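Local coordinates for lipoprotein (Mycoplasma mycoides subsp. capri, PDB 7ADK) that is a lipoprotein, probably a cell-surface peptidase, with a DUF31 (Mycoplasma peptidase) region of the PA clan, at residues E170-D175 / R611-D616; H508-I513 / Y727-K732; F615-E620 / K687-G692. All coordinates share one frame; numbering follows the deposited sequence.

Contact 1: residues E170-D175 / R611-D616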
loop_
_atom_site.group_PDB
_atom_site.type_symbol
_atom_site.label_atom_id
_atom_site.label_comp_id
_atom_site.label_asym_id
_atom_site.label_seq_id
_atom_site.Cartn_x
_atom_site.Cartn_y
_atom_site.Cartn_z
ATOM N N GLU B 170 -15.839 31.390 -20.681
ATOM C CA GLU B 170 -14.931 32.316 -21.373
ATOM C C GLU B 170 -13.450 31.908 -21.256
ATOM O O GLU B 170 -12.700 32.113 -22.204
ATOM C CB GLU B 170 -15.178 33.768 -20.956
ATOM C CG GLU B 170 -14.878 34.072 -19.492
ATOM C CD GLU B 170 -14.723 35.566 -19.218
ATOM O OE1 GLU B 170 -13.657 35.981 -18.712
ATOM O OE2 GLU B 170 -15.649 36.336 -19.542
ATOM N N TYR B 171 -13.018 31.265 -20.169
ATOM C CA TYR B 171 -11.672 30.698 -20.065
ATOM C C TYR B 171 -11.472 29.548 -21.063
ATOM O O TYR B 171 -10.408 29.430 -21.675
ATOM C CB TYR B 171 -11.369 30.296 -18.615
ATOM C CG TYR B 171 -9.918 29.933 -18.367
ATOM C CD1 TYR B 171 -9.004 30.862 -17.840
ATOM C CD2 TYR B 171 -9.477 28.640 -18.679
ATOM C CE1 TYR B 171 -7.661 30.499 -17.627
ATOM C CE2 TYR B 171 -8.134 28.285 -18.502
ATOM C CZ TYR B 171 -7.224 29.206 -17.957
ATOM O OH TYR B 171 -5.939 28.815 -17.771
ATOM N N THR B 172 -12.497 28.733 -21.327
ATOM C CA THR B 172 -12.410 27.708 -22.376
ATOM C C THR B 172 -12.206 28.326 -23.761
ATOM O O THR B 172 -11.477 27.762 -24.571
ATOM C CB THR B 172 -13.608 26.737 -22.422
ATOM O OG1 THR B 172 -14.739 27.291 -23.047
ATOM C CG2 THR B 172 -14.040 26.207 -21.081
ATOM N N LYS B 173 -12.795 29.494 -24.035
ATOM C CA LYS B 173 -12.750 30.171 -25.347
ATOM C C LYS B 173 -11.515 31.060 -25.558
ATOM O O LYS B 173 -11.090 31.242 -26.699
ATOM C CB LYS B 173 -14.068 30.932 -25.584
ATOM C CG LYS B 173 -15.246 29.956 -25.684
ATOM C CD LYS B 173 -16.588 30.610 -26.014
ATOM C CE LYS B 173 -17.040 31.620 -24.956
ATOM N NZ LYS B 173 -18.359 32.194 -25.294
ATOM N N LYS B 174 -10.891 31.555 -24.490
ATOM C CA LYS B 174 -9.594 32.266 -24.482
ATOM C C LYS B 174 -8.460 31.459 -25.125
ATOM O O LYS B 174 -8.468 30.230 -25.095
ATOM C CB LYS B 174 -9.250 32.665 -23.033
ATOM C CG LYS B 174 -10.000 33.932 -22.600
ATOM C CD LYS B 174 -9.837 34.265 -21.114
ATOM C CE LYS B 174 -10.860 35.339 -20.737
ATOM N NZ LYS B 174 -10.883 35.678 -19.302
ATOM N N ASP B 175 -7.473 32.147 -25.700
ATOM C CA ASP B 175 -6.199 31.549 -26.137
ATOM C C ASP B 175 -5.195 31.462 -24.973
ATOM O O ASP B 175 -5.413 32.040 -23.914
ATOM C CB ASP B 175 -5.601 32.326 -27.320
ATOM C CG ASP B 175 -4.951 33.662 -26.951
ATOM O OD1 ASP B 175 -5.454 34.348 -26.037
ATOM O OD2 ASP B 175 -3.917 34.017 -27.556
ATOM N N ARG B 611 -3.849 20.163 -25.224
ATOM C CA ARG B 611 -5.151 19.566 -24.892
ATOM C C ARG B 611 -6.303 20.586 -24.831
ATOM O O ARG B 611 -6.091 21.697 -24.345
ATOM C CB ARG B 611 -5.045 18.779 -23.573
ATOM C CG ARG B 611 -4.969 19.648 -22.309
ATOM C CD ARG B 611 -4.770 18.811 -21.057
ATOM N NE ARG B 611 -4.774 19.617 -19.826
ATOM C CZ ARG B 611 -5.795 19.823 -19.021
ATOM N NH1 ARG B 611 -5.635 20.507 -17.937
ATOM N NH2 ARG B 611 -6.974 19.360 -19.268
ATOM N N PRO B 612 -7.547 20.221 -25.191
ATOM C CA PRO B 612 -8.720 20.978 -24.771
ATOM C C PRO B 612 -8.947 20.797 -23.262
ATOM O O PRO B 612 -8.669 19.731 -22.719
ATOM C CB PRO B 612 -9.857 20.397 -25.598
ATOM C CG PRO B 612 -9.472 18.943 -25.788
ATOM C CD PRO B 612 -7.952 18.988 -25.837
ATOM N N LEU B 613 -9.467 21.806 -22.554
ATOM C CA LEU B 613 -9.767 21.675 -21.116
ATOM C C LEU B 613 -10.913 20.687 -20.871
ATOM O O LEU B 613 -10.906 19.942 -19.894
ATOM C CB LEU B 613 -10.159 23.023 -20.502
ATOM C CG LEU B 613 -9.164 24.166 -20.701
ATOM C CD1 LEU B 613 -9.763 25.452 -20.152
ATOM C CD2 LEU B 613 -7.817 23.912 -20.029
ATOM N N ASP B 614 -11.886 20.684 -21.780
ATOM C CA ASP B 614 -13.046 19.812 -21.839
ATOM C C ASP B 614 -13.469 19.569 -23.290
ATOM O O ASP B 614 -13.141 20.330 -24.201
ATOM C CB ASP B 614 -14.209 20.399 -21.036
ATOM C CG ASP B 614 -14.592 21.840 -21.380
ATOM O OD1 ASP B 614 -14.150 22.423 -22.392
ATOM O OD2 ASP B 614 -15.357 22.411 -20.581
ATOM N N PHE B 615 -14.219 18.505 -23.525
ATOM C CA PHE B 615 -14.744 18.133 -24.833
ATOM C C PHE B 615 -16.061 17.387 -24.647
ATOM O O PHE B 615 -16.362 16.935 -23.545
ATOM C CB PHE B 615 -13.705 17.316 -25.618
ATOM C CG PHE B 615 -13.567 15.853 -25.250
ATOM C CD1 PHE B 615 -13.141 15.467 -23.973
ATOM C CD2 PHE B 615 -13.821 14.867 -26.214
ATOM C CE1 PHE B 615 -13.003 14.113 -23.647
ATOM C CE2 PHE B 615 -13.656 13.513 -25.899
ATOM C CZ PHE B 615 -13.266 13.136 -24.613
ATOM N N ASP B 616 -16.862 17.256 -25.699
ATOM C CA ASP B 616 -18.041 16.401 -25.697
ATOM C C ASP B 616 -17.653 14.958 -26.077
ATOM O O ASP B 616 -17.350 14.693 -27.243
ATOM C CB ASP B 616 -19.079 16.994 -26.645
ATOM C CG ASP B 616 -20.429 16.289 -26.576
ATOM O OD1 ASP B 616 -20.539 15.200 -25.969
ATOM O OD2 ASP B 616 -21.397 16.817 -27.167
#

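Contact 2: residues H508-I513 / Y727-K732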
loop_
_atom_site.group_PDB
_atom_site.type_symbol
_atom_site.label_atom_id
_atom_site.label_comp_id
_atom_site.label_asym_id
_atom_site.label_seq_id
_atom_site.Cartn_x
_atom_site.Cartn_y
_atom_site.Cartn_z
ATOM N N HIS B 508 27.856 12.531 -18.971
ATOM C CA HIS B 508 27.324 13.283 -17.816
ATOM C C HIS B 508 26.626 14.608 -18.158
ATOM O O HIS B 508 26.224 15.316 -17.238
ATOM C CB HIS B 508 28.436 13.478 -16.773
ATOM C CG HIS B 508 28.423 12.531 -15.624
ATOM N ND1 HIS B 508 27.497 12.502 -14.620
ATOM C CD2 HIS B 508 29.377 11.621 -15.321
ATOM C CE1 HIS B 508 27.888 11.605 -13.718
ATOM N NE2 HIS B 508 29.029 11.056 -14.130
ATOM N N ALA B 509 26.522 14.987 -19.441
ATOM C CA ALA B 509 25.854 16.232 -19.876
ATOM C C ALA B 509 26.295 17.506 -19.118
ATOM O O ALA B 509 25.501 18.417 -18.882
ATOM C CB ALA B 509 24.335 16.051 -19.916
ATOM N N THR B 510 27.573 17.598 -18.755
ATOM C CA THR B 510 28.175 18.774 -18.121
ATOM C C THR B 510 28.776 19.699 -19.167
ATOM O O THR B 510 29.510 19.276 -20.057
ATOM C CB THR B 510 29.260 18.388 -17.114
ATOM O OG1 THR B 510 30.151 17.438 -17.657
ATOM C CG2 THR B 510 28.671 17.832 -15.835
ATOM N N ASP B 511 28.482 20.988 -19.054
ATOM C CA ASP B 511 29.134 22.071 -19.792
ATOM C C ASP B 511 29.124 21.915 -21.323
ATOM O O ASP B 511 30.009 22.355 -22.051
ATOM C CB ASP B 511 30.500 22.354 -19.176
ATOM C CG ASP B 511 30.889 23.826 -19.190
ATOM O OD1 ASP B 511 30.024 24.707 -19.319
ATOM O OD2 ASP B 511 32.085 24.117 -19.068
ATOM N N PHE B 512 28.046 21.319 -21.827
ATOM C CA PHE B 512 27.844 20.913 -23.219
ATOM C C PHE B 512 27.627 22.051 -24.230
ATOM O O PHE B 512 27.559 21.784 -25.430
ATOM C CB PHE B 512 26.697 19.902 -23.260
ATOM C CG PHE B 512 25.354 20.479 -22.880
ATOM C CD1 PHE B 512 24.545 21.099 -23.838
ATOM C CD2 PHE B 512 24.915 20.385 -21.550
ATOM C CE1 PHE B 512 23.288 21.592 -23.472
ATOM C CE2 PHE B 512 23.663 20.893 -21.185
ATOM C CZ PHE B 512 22.840 21.485 -22.150
ATOM N N ILE B 513 27.539 23.306 -23.786
ATOM C CA ILE B 513 27.450 24.518 -24.625
ATOM C C ILE B 513 28.810 25.225 -24.803
ATOM O O ILE B 513 28.943 26.096 -25.661
ATOM C CB ILE B 513 26.381 25.461 -24.013
ATOM C CG1 ILE B 513 24.980 24.837 -24.002
ATOM C CG2 ILE B 513 26.273 26.829 -24.693
ATOM C CD1 ILE B 513 24.420 24.386 -25.349
ATOM N N TYR B 727 24.548 22.478 -7.524
ATOM C CA TYR B 727 24.942 21.089 -7.727
ATOM C C TYR B 727 26.447 20.882 -7.944
ATOM O O TYR B 727 27.036 21.464 -8.848
ATOM C CB TYR B 727 24.129 20.519 -8.886
ATOM C CG TYR B 727 24.594 19.182 -9.398
ATOM C CD1 TYR B 727 24.203 17.992 -8.768
ATOM C CD2 TYR B 727 25.408 19.135 -10.540
ATOM C CE1 TYR B 727 24.580 16.756 -9.317
ATOM C CE2 TYR B 727 25.775 17.907 -11.105
ATOM C CZ TYR B 727 25.349 16.713 -10.498
ATOM O OH TYR B 727 25.689 15.530 -11.054
ATOM N N SER B 728 27.056 19.998 -7.154
ATOM C CA SER B 728 28.451 19.564 -7.290
ATOM C C SER B 728 28.562 18.171 -7.890
ATOM O O SER B 728 27.899 17.236 -7.439
ATOM C CB SER B 728 29.155 19.556 -5.938
ATOM O OG SER B 728 29.181 20.841 -5.390
ATOM N N LEU B 729 29.465 17.998 -8.849
ATOM C CA LEU B 729 29.860 16.699 -9.363
ATOM C C LEU B 729 31.379 16.535 -9.295
ATOM O O LEU B 729 32.146 17.388 -9.735
ATOM C CB LEU B 729 29.280 16.524 -10.770
ATOM C CG LEU B 729 29.593 15.186 -11.445
ATOM C CD1 LEU B 729 28.995 14.009 -10.692
ATOM C CD2 LEU B 729 29.036 15.200 -12.852
ATOM N N LYS B 730 31.813 15.414 -8.731
ATOM C CA LYS B 730 33.216 15.007 -8.651
ATOM C C LYS B 730 33.674 14.470 -10.004
ATOM O O LYS B 730 33.118 13.508 -10.514
ATOM C CB LYS B 730 33.368 13.997 -7.502
ATOM C CG LYS B 730 34.788 13.808 -6.991
ATOM C CD LYS B 730 34.827 13.078 -5.663
ATOM C CE LYS B 730 36.228 13.005 -5.070
ATOM N NZ LYS B 730 36.245 12.505 -3.693
ATOM N N ASP B 731 34.677 15.090 -10.600
ATOM C CA ASP B 731 35.256 14.666 -11.878
ATOM C C ASP B 731 36.332 13.585 -11.679
ATOM O O ASP B 731 37.004 13.547 -10.656
ATOM C CB ASP B 731 35.784 15.889 -12.622
ATOM C CG ASP B 731 36.263 15.595 -14.042
ATOM O OD1 ASP B 731 37.103 16.366 -14.549
ATOM O OD2 ASP B 731 35.787 14.623 -14.668
ATOM N N LYS B 732 36.506 12.707 -12.663
ATOM C CA LYS B 732 37.498 11.624 -12.634
ATOM C C LYS B 732 38.922 12.136 -12.937
ATOM O O LYS B 732 39.187 13.338 -12.889
ATOM C CB LYS B 732 36.980 10.472 -13.523
ATOM C CG LYS B 732 35.848 9.730 -12.795
ATOM C CD LYS B 732 35.381 8.478 -13.515
ATOM C CE LYS B 732 34.338 7.698 -12.719
ATOM N NZ LYS B 732 34.882 7.006 -11.549
#

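Contact 3: residues F615-E620 / K687-G692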
loop_
_atom_site.group_PDB
_atom_site.type_symbol
_atom_site.label_atom_id
_atom_site.label_comp_id
_atom_site.label_asym_id
_atom_site.label_seq_id
_atom_site.Cartn_x
_atom_site.Cartn_y
_atom_site.Cartn_z
ATOM N N PHE B 615 -14.219 18.505 -23.525
ATOM C CA PHE B 615 -14.744 18.133 -24.833
ATOM C C PHE B 615 -16.061 17.387 -24.647
ATOM O O PHE B 615 -16.362 16.935 -23.545
ATOM C CB PHE B 615 -13.705 17.316 -25.618
ATOM C CG PHE B 615 -13.567 15.853 -25.250
ATOM C CD1 PHE B 615 -13.141 15.467 -23.973
ATOM C CD2 PHE B 615 -13.821 14.867 -26.214
ATOM C CE1 PHE B 615 -13.003 14.113 -23.647
ATOM C CE2 PHE B 615 -13.656 13.513 -25.899
ATOM C CZ PHE B 615 -13.266 13.136 -24.613
ATOM N N ASP B 616 -16.862 17.256 -25.699
ATOM C CA ASP B 616 -18.041 16.401 -25.697
ATOM C C ASP B 616 -17.653 14.958 -26.077
ATOM O O ASP B 616 -17.350 14.693 -27.243
ATOM C CB ASP B 616 -19.079 16.994 -26.645
ATOM C CG ASP B 616 -20.429 16.289 -26.576
ATOM O OD1 ASP B 616 -20.539 15.200 -25.969
ATOM O OD2 ASP B 616 -21.397 16.817 -27.167
ATOM N N PRO B 617 -17.650 13.976 -25.156
ATOM C CA PRO B 617 -17.270 12.603 -25.491
ATOM C C PRO B 617 -18.296 11.906 -26.386
ATOM O O PRO B 617 -17.989 10.893 -27.004
ATOM C CB PRO B 617 -17.125 11.896 -24.150
ATOM C CG PRO B 617 -18.077 12.651 -23.239
ATOM C CD PRO B 617 -18.000 14.076 -23.750
ATOM N N LYS B 618 -19.523 12.434 -26.457
ATOM C CA LYS B 618 -20.648 11.855 -27.211
ATOM C C LYS B 618 -20.645 12.277 -28.685
ATOM O O LYS B 618 -21.211 11.588 -29.532
ATOM C CB LYS B 618 -21.974 12.290 -26.564
ATOM C CG LYS B 618 -21.992 12.242 -25.025
ATOM C CD LYS B 618 -23.323 12.662 -24.380
ATOM C CE LYS B 618 -23.920 13.999 -24.845
ATOM N NZ LYS B 618 -22.998 15.152 -24.726
ATOM N N LYS B 619 -20.042 13.429 -28.982
ATOM C CA LYS B 619 -19.936 14.054 -30.312
ATOM C C LYS B 619 -18.872 13.378 -31.179
ATOM O O LYS B 619 -18.101 12.561 -30.683
ATOM C CB LYS B 619 -19.638 15.546 -30.082
ATOM C CG LYS B 619 -20.012 16.541 -31.181
ATOM C CD LYS B 619 -21.467 16.498 -31.669
ATOM C CE LYS B 619 -22.564 16.427 -30.592
ATOM N NZ LYS B 619 -22.552 17.553 -29.632
ATOM N N GLU B 620 -18.801 13.692 -32.473
ATOM C CA GLU B 620 -17.857 12.993 -33.364
ATOM C C GLU B 620 -16.383 13.429 -33.204
ATOM O O GLU B 620 -15.477 12.693 -33.586
ATOM C CB GLU B 620 -18.362 13.148 -34.812
ATOM C CG GLU B 620 -17.612 12.386 -35.916
ATOM C CD GLU B 620 -17.570 10.852 -35.765
ATOM O OE1 GLU B 620 -18.307 10.278 -34.935
ATOM O OE2 GLU B 620 -16.822 10.188 -36.517
ATOM N N LYS B 687 -14.341 4.622 -20.163
ATOM C CA LYS B 687 -14.399 4.737 -21.627
ATOM C C LYS B 687 -13.015 4.565 -22.247
ATOM O O LYS B 687 -12.025 5.023 -21.692
ATOM C CB LYS B 687 -14.987 6.091 -22.036
ATOM C CG LYS B 687 -16.416 6.362 -21.548
ATOM C CD LYS B 687 -17.470 5.414 -22.118
ATOM C CE LYS B 687 -18.866 5.929 -21.756
ATOM N NZ LYS B 687 -19.927 4.983 -22.096
ATOM N N GLU B 688 -12.938 3.971 -23.434
ATOM C CA GLU B 688 -11.657 3.646 -24.076
ATOM C C GLU B 688 -10.778 4.875 -24.371
ATOM O O GLU B 688 -9.559 4.740 -24.382
ATOM C CB GLU B 688 -11.926 2.787 -25.320
ATOM C CG GLU B 688 -10.695 2.182 -26.009
ATOM C CD GLU B 688 -10.082 2.982 -27.161
ATOM O OE1 GLU B 688 -9.213 2.429 -27.861
ATOM O OE2 GLU B 688 -10.471 4.140 -27.414
ATOM N N TYR B 689 -11.346 6.077 -24.538
ATOM C CA TYR B 689 -10.569 7.316 -24.684
ATOM C C TYR B 689 -9.845 7.736 -23.395
ATOM O O TYR B 689 -8.906 8.519 -23.444
ATOM C CB TYR B 689 -11.465 8.458 -25.200
ATOM C CG TYR B 689 -12.481 9.014 -24.213
ATOM C CD1 TYR B 689 -12.077 9.862 -23.163
ATOM C CD2 TYR B 689 -13.840 8.681 -24.338
ATOM C CE1 TYR B 689 -13.004 10.321 -22.213
ATOM C CE2 TYR B 689 -14.779 9.163 -23.408
ATOM C CZ TYR B 689 -14.360 9.963 -22.331
ATOM O OH TYR B 689 -15.257 10.359 -21.400
ATOM N N GLU B 690 -10.301 7.275 -22.230
ATOM C CA GLU B 690 -9.890 7.782 -20.916
ATOM C C GLU B 690 -8.637 7.063 -20.396
ATOM O O GLU B 690 -7.665 7.704 -20.003
ATOM C CB GLU B 690 -11.093 7.653 -19.964
ATOM C CG GLU B 690 -11.098 8.665 -18.814
ATOM C CD GLU B 690 -12.539 9.044 -18.425
ATOM O OE1 GLU B 690 -12.874 10.252 -18.396
ATOM O OE2 GLU B 690 -13.367 8.139 -18.175
ATOM N N THR B 691 -8.624 5.730 -20.460
ATOM C CA THR B 691 -7.456 4.890 -20.130
ATOM C C THR B 691 -6.470 4.734 -21.288
ATOM O O THR B 691 -5.324 4.356 -21.065
ATOM C CB THR B 691 -7.895 3.492 -19.660
ATOM O OG1 THR B 691 -8.667 2.856 -20.655
ATOM C CG2 THR B 691 -8.726 3.525 -18.379
ATOM N N GLY B 692 -6.887 5.016 -22.523
ATOM C CA GLY B 692 -6.126 4.782 -23.753
ATOM C C GLY B 692 -5.159 5.887 -24.172
ATOM O O GLY B 692 -4.743 5.901 -25.324
#

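Contact 1: residues E170-D175 / R611-D616
Leu-613, the residue most covered by this contact, points its CB at helix 165-173 and reaches it with one branch. Its CD1 methyl meets the edge of the Tyr-171 ring, lying nearly in the ring plane, 3.5 Å from Tyr-171 CD2 and 3.7 Å from Tyr-171 CE2. The two side chains cross at about a right angle. Tyr-171 has its CG anti to the backbone N (chi1 -170°), which lays the ring beside the helix with its CD2-CE2 edge turned to the leucine; its hydroxyl is hydrogen-bonded to Asp-183. The same CD1 lies 4.1 Å from Thr-172 CA, so one methyl covers the junction between two successive helical residues. Thr-172 adds its own methyl, which lies about equally far from both carboxylate oxygens of Asp-614, 4.0 Å from CG2 to OD1. Its OG1 instead bonds to the carbonyl O of Asp-169, while Asp-614 OD2 bonds to Tyr-168 OH on the same helix. Asp-614 also packs on an aromatic side chain of another protein's chain, placing this loop beside a partner surface. Between the two segments there is no hydrogen bond or salt bridge: helix 165-173 and the loop 611-616 meet through methyl and ring-edge contacts, while Tyr-171 OH, Thr-172 OG1 and Asp-614 OD2 are held by Asp-183, Asp-169 and Tyr-168.

Contact 2: residues H508-I513 / Y727-K732
His-508, just past the end of strand 503-507, points its CB toward strand 727-730, and Leu-729 covers one face of its imidazole. The CD2 methyl of Leu-729 sits over that face, displaced toward the rim and 3.9 Å from the ring centroid. This is a CH-pi contact, with the methyl 23° off the ring normal. Its closest ring atom is ND1, 3.6 Å from CD2; the leucine lies over the ring while Ser-449 OG is hydrogen-bonded to ND1. The second methyl lies on the same side of the ring, past its rim, with Leu-729 CD1 4.0 Å from His-508 CE1. With CG anti to the backbone N (chi1 -179°), Leu-729 extends both branches away from its strand to the loop. Strand 503-507 belongs to the large antiparallel sheet and strand 727-730 to the mixed one, so the contact lies where the two sheets approach each other, consistent with the double-barrel architecture of PA-clan peptidases. Next along the loop, Thr-510 places its CG2 methyl 4.0 Å from Leu-729 CD2, crossing that side chain at about a right angle; the methyl of the leucine thus touches both the imidazole and the threonine. Tyr-740 of strand 737-747 packs on both Thr-510 and Leu-729. The backbone of Asp-511 is hydrogen-bonded to that of Ile-536, and Phe-512 then meets the ring of Tyr-808 with the planes at about 60°.

Contact 3: residues F615-E620 / K687-G692
Phe-615 and Tyr-689 both carry CG between the backbone N and the carbonyl carbon (chi1 79° and 72°), rotations that bring their rings together between loop 615-620 and the short helix 688-691. The phenylalanine presents its CZ end to one face of the tyrosine. Phe-615 CZ stands over that ring, displaced toward the rim on the CE1 side, and lies 3.7 Å from Tyr-689 CE1. The ring centroids are 5.3 Å apart and the planes almost perpendicular. Pro-617 comes to the phenolic end of the same ring: its CB is 3.7 Å from both Tyr-689 OH and Tyr-689 CE2, and CG follows at the hydroxyl. Two residues apart in the loop, proline and phenylalanine stay close, and Pro-617 N lies over one face of the Phe-615 ring. Beyond them, Asp-616 OD1 accepts from Lys-618 N at 3.0 Å and from Lys-618 NZ at 2.8 Å, the donors arriving from opposite faces of the carboxylate plane, while OD2 bridges to Lys-619 NZ. Lys-618 NZ also bonds to the backbone of another protein's chain, and Lys-687 NZ forms a salt bridge with an acidic side chain there. Across the contact the aromatic geometry is that of a T-shaped stack, mounted on a loop whose bend is closed by an Asx turn at Asp-616.

Overall arrangement
Contacts 1 and 3 are neighbours, their centres about 15 Å apart. They share Phe-615 and Asp-616: the loop 611-620 packs first on helix 165-173 and then, through Phe-615 and Pro-617, on helix 688-691, so one loop ties the N-terminal part of the modelled chain to a much later helix. Their centres lie about 31 and 32 Å from the chain's centre, and both are within reach of the other protein's chain. Contact 2 is buried deeper, its centre about 17 Å from the chain's, untouched by the partner, and about 42 Å from the centre of contact 1 and 45 Å from that of contact 3, on the opposite side from the latter. In sequence, contact 3 falls inside the loop that contact 2 closes, while the segments of contacts 1 and 2 alternate.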